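Local coordinates for protein glutamate--LysW ligase ArgX (Sulfolobus tokodaii, PDB 3VPB) that probably catalyses the ATP-dependent coupling of glutamate to the C-terminal glutamate of the carrier protein LysW in arginine biosynthesis, at residues 173-178 and 238-243. Residues are numbered along the deposited sequence; the frame is centred on the assembly and turned at random.
With ADP (adenosine-5'-diphosphate), chain L; GLU (glutamic acid), chain M; SO4 (sulfate ion), chain P.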
loop_
_atom_site.group_PDB
_atom_site.type_symbol
_atom_site.label_atom_id
_atom_site.label_comp_id
_atom_site.label_asym_id
_atom_site.label_seq_id
_atom_site.Cartn_x
_atom_site.Cartn_y
_atom_site.Cartn_z
ATOM N N LYS B 173 34.340 -3.816 12.117
ATOM C CA LYS B 173 35.224 -4.641 11.275
ATOM C C LYS B 173 34.992 -4.547 9.771
ATOM O O LYS B 173 35.848 -4.987 8.982
ATOM C CB LYS B 173 35.178 -6.105 11.726
ATOM C CG LYS B 173 35.785 -6.310 13.104
ATOM C CD LYS B 173 35.733 -7.760 13.428
ATOM C CE LYS B 173 36.487 -8.085 14.685
ATOM N NZ LYS B 173 36.715 -9.542 14.617
ATOM N N GLY B 174 33.854 -3.970 9.373
ATOM C CA GLY B 174 33.534 -3.792 7.977
ATOM C C GLY B 174 32.945 -5.041 7.348
ATOM O O GLY B 174 33.104 -5.274 6.162
ATOM N N ARG B 175 32.280 -5.852 8.162
ATOM C CA ARG B 175 31.700 -7.109 7.669
ATOM C C ARG B 175 30.682 -7.616 8.671
ATOM O O ARG B 175 30.635 -7.157 9.800
ATOM C CB ARG B 175 32.786 -8.184 7.525
ATOM C CG ARG B 175 33.236 -8.661 8.912
ATOM C CD ARG B 175 34.525 -9.355 8.900
ATOM N NE ARG B 175 34.792 -10.009 10.197
ATOM C CZ ARG B 175 35.824 -10.813 10.396
ATOM N NH1 ARG B 175 36.636 -11.054 9.375
ATOM N NH2 ARG B 175 36.047 -11.389 11.585
ATOM N N ASP B 176 29.875 -8.584 8.257
ATOM C CA ASP B 176 29.227 -9.429 9.237
ATOM C C ASP B 176 29.527 -10.894 8.924
ATOM O O ASP B 176 30.230 -11.193 7.951
ATOM C CB ASP B 176 27.742 -9.082 9.425
ATOM C CG ASP B 176 26.861 -9.525 8.273
ATOM O OD1 ASP B 176 25.629 -9.377 8.433
ATOM O OD2 ASP B 176 27.380 -10.040 7.238
ATOM N N ILE B 177 29.075 -11.798 9.780
ATOM C CA ILE B 177 29.355 -13.199 9.582
ATOM C C ILE B 177 28.059 -13.922 9.229
ATOM O O ILE B 177 27.028 -13.695 9.845
ATOM C CB ILE B 177 30.007 -13.790 10.823
ATOM C CG1 ILE B 177 31.366 -13.096 11.073
ATOM C CG2 ILE B 177 30.202 -15.303 10.679
ATOM C CD1 ILE B 177 31.945 -13.409 12.496
ATOM N N ARG B 178 28.123 -14.747 8.194
ATOM C CA ARG B 178 26.995 -15.558 7.776
ATOM C C ARG B 178 27.405 -17.029 7.941
ATOM O O ARG B 178 28.424 -17.449 7.401
ATOM C CB ARG B 178 26.659 -15.200 6.323
ATOM C CG ARG B 178 25.834 -16.234 5.558
ATOM C CD ARG B 178 24.550 -16.608 6.287
ATOM N NE ARG B 178 23.544 -15.555 6.325
ATOM C CZ ARG B 178 22.700 -15.284 5.321
ATOM N NH1 ARG B 178 22.747 -15.973 4.183
ATOM N NH2 ARG B 178 21.799 -14.314 5.453
ATOM N N ILE B 238 25.614 -13.022 12.134
ATOM C CA ILE B 238 26.265 -12.617 13.383
ATOM C C ILE B 238 27.082 -11.325 13.217
ATOM O O ILE B 238 27.723 -11.104 12.190
ATOM C CB ILE B 238 27.134 -13.781 13.931
ATOM C CG1 ILE B 238 26.201 -14.853 14.504
ATOM C CG2 ILE B 238 28.153 -13.281 14.997
ATOM C CD1 ILE B 238 26.862 -16.196 14.733
ATOM N N LEU B 239 26.978 -10.449 14.221
ATOM C CA LEU B 239 27.725 -9.205 14.280
ATOM C C LEU B 239 28.793 -9.323 15.354
ATOM O O LEU B 239 28.642 -10.086 16.329
ATOM C CB LEU B 239 26.811 -8.022 14.613
ATOM C CG LEU B 239 25.717 -7.742 13.578
ATOM C CD1 LEU B 239 24.614 -6.887 14.199
ATOM C CD2 LEU B 239 26.367 -7.090 12.367
ATOM N N GLU B 240 29.870 -8.560 15.190
ATOM C CA GLU B 240 31.002 -8.640 16.139
ATOM C C GLU B 240 31.088 -7.331 16.906
ATOM O O GLU B 240 31.304 -6.259 16.296
ATOM C CB GLU B 240 32.306 -8.905 15.390
ATOM C CG GLU B 240 32.291 -10.240 14.638
ATOM C CD GLU B 240 33.314 -10.291 13.522
ATOM O OE1 GLU B 240 33.086 -9.687 12.448
ATOM O OE2 GLU B 240 34.350 -10.961 13.706
ATOM N N HIS B 241 30.832 -7.416 18.209
ATOM C CA HIS B 241 30.805 -6.250 19.089
ATOM C C HIS B 241 32.183 -6.090 19.720
ATOM O O HIS B 241 32.743 -7.076 20.213
ATOM C CB HIS B 241 29.748 -6.429 20.190
ATOM C CG HIS B 241 29.455 -5.175 20.953
ATOM N ND1 HIS B 241 30.273 -4.704 21.961
ATOM C CD2 HIS B 241 28.441 -4.283 20.845
ATOM C CE1 HIS B 241 29.764 -3.593 22.455
ATOM N NE2 HIS B 241 28.661 -3.307 21.786
ATOM N N PRO B 242 32.722 -4.857 19.717
ATOM C CA PRO B 242 34.068 -4.575 20.234
ATOM C C PRO B 242 34.303 -5.043 21.684
ATOM O O PRO B 242 35.442 -5.356 22.026
ATOM C CB PRO B 242 34.146 -3.046 20.220
ATOM C CG PRO B 242 33.113 -2.572 19.312
ATOM C CD PRO B 242 32.078 -3.651 19.149
ATOM N N ASN B 243 33.261 -5.064 22.520
ATOM C CA ASN B 243 33.397 -5.542 23.908
ATOM C C ASN B 243 32.774 -6.917 24.122
ATOM O O ASN B 243 33.343 -7.765 24.818
ATOM C CB ASN B 243 32.797 -4.535 24.917
ATOM C CG ASN B 243 33.312 -3.119 24.718
ATOM O OD1 ASN B 243 32.529 -2.158 24.646
ATOM N ND2 ASN B 243 34.634 -2.973 24.633
HETATM P PB ADP L . 18.067 -8.553 6.588
HETATM O O1B ADP L . 17.135 -9.638 6.980
HETATM O O2B ADP L . 19.417 -8.997 6.048
HETATM O O3B ADP L . 17.472 -7.453 5.757
HETATM P PA ADP L . 19.690 -7.733 8.855
HETATM O O1A ADP L . 19.195 -7.399 10.258
HETATM O O2A ADP L . 20.563 -8.931 8.556
HETATM O O3A ADP L . 18.352 -7.761 7.963
HETATM O "O5'" ADP L . 20.442 -6.409 8.342
HETATM C "C5'" ADP L . 21.092 -6.307 7.075
HETATM C "C4'" ADP L . 22.481 -5.724 7.257
HETATM O "O4'" ADP L . 22.375 -4.495 7.983
HETATM C "C3'" ADP L . 23.346 -6.642 8.127
HETATM O "O3'" ADP L . 24.061 -7.587 7.321
HETATM C "C2'" ADP L . 24.287 -5.671 8.799
HETATM O "O2'" ADP L . 25.370 -5.334 7.921
HETATM C "C1'" ADP L . 23.428 -4.445 8.953
HETATM N N9 ADP L . 22.819 -4.400 10.295
HETATM C C8 ADP L . 21.560 -4.766 10.651
HETATM N N7 ADP L . 21.386 -4.518 11.957
HETATM C C5 ADP L . 22.529 -3.988 12.435
HETATM C C6 ADP L . 23.025 -3.528 13.738
HETATM N N6 ADP L . 22.211 -3.552 14.810
HETATM N N1 ADP L . 24.284 -3.000 13.804
HETATM C C2 ADP L . 25.098 -2.946 12.743
HETATM N N3 ADP L . 24.704 -3.392 11.523
HETATM C C4 ADP L . 23.461 -3.913 11.341
HETATM N N GLU M . 20.612 -13.226 1.367
HETATM C CA GLU M . 22.074 -13.301 1.636
HETATM C C GLU M . 22.711 -11.962 1.334
HETATM O O GLU M . 23.732 -11.641 1.971
HETATM C CB GLU M . 22.733 -14.395 0.780
HETATM C CG GLU M . 24.172 -14.689 1.165
HETATM C CD GLU M . 24.816 -15.782 0.313
HETATM O OE1 GLU M . 24.556 -15.829 -0.916
HETATM O OE2 GLU M . 25.598 -16.583 0.898
HETATM O OXT GLU M . 22.249 -11.204 0.451
HETATM S S SO4 P . 19.533 -11.869 4.424
HETATM O O1 SO4 P . 18.163 -11.607 4.884
HETATM O O2 SO4 P . 19.730 -11.179 3.164
HETATM O O3 SO4 P . 20.581 -11.496 5.400
HETATM O O4 SO4 P . 19.648 -13.293 4.112
HETATM O O HOH W 1 32.047 -5.478 13.722
HETATM O O HOH W 2 31.141 -7.841 12.290
#
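Glu240 sets CG anti to its carbonyl carbon and extends beyond it, while Arg175 places CG between its backbone N and carbonyl carbon (chi1 72°) and runs straight out to NE, which brings the two charged groups together. The guanidinium and carboxylate planes end 9° apart, and the grip is side-on and bidentate: Arg175 NE lies 2.8 Å from Glu240 OE1 and Arg175 NH2 2.7 Å from Glu240 OE2, each on a syn lone pair and almost linear. Lys173 NZ joins the network from above the carboxylate plane, 2.9 Å from Glu240 OE2, which thus accepts from two cations. On the opposite face of the carboxylate from Lys173 NZ, Ile177 CD1 packs 3.6 Å from Glu240 CD.

Ile177 and Ile238 are an antiparallel hydrogen-bonded pair, joined by reciprocal N-H to O bonds of 2.8 Å between Ile177 N and Ile238 O and between Ile238 N and Ile177 O. Toward Arg175 and Glu240 the strands, their axes at 134°, splay until Arg175 CA and Glu240 CA are 8.6 Å apart. A water spans the gap, within hydrogen-bonding distance of Arg175 O and Glu240 OE1, and accepts from Glu240 N.

The nucleotide lies on the other face of the sheet, the one carrying Asp176 and Leu239. ADP O3' donates to Asp176 OD1 at 2.6 Å; Arg192 forms a salt bridge with the same oxygen. Leu239 CD1 sits 3.7 Å from ADP C6, and Leu239 CD2 also touches Asp176 CB. In these neighbouring strands of the ATP-grasp domain, therefore, Asp176 holds the ribose O3' hydroxyl, Leu239 lines the adenine pocket, and the two cations probably stabilise a charged Glu240 carboxylate where the strands diverge.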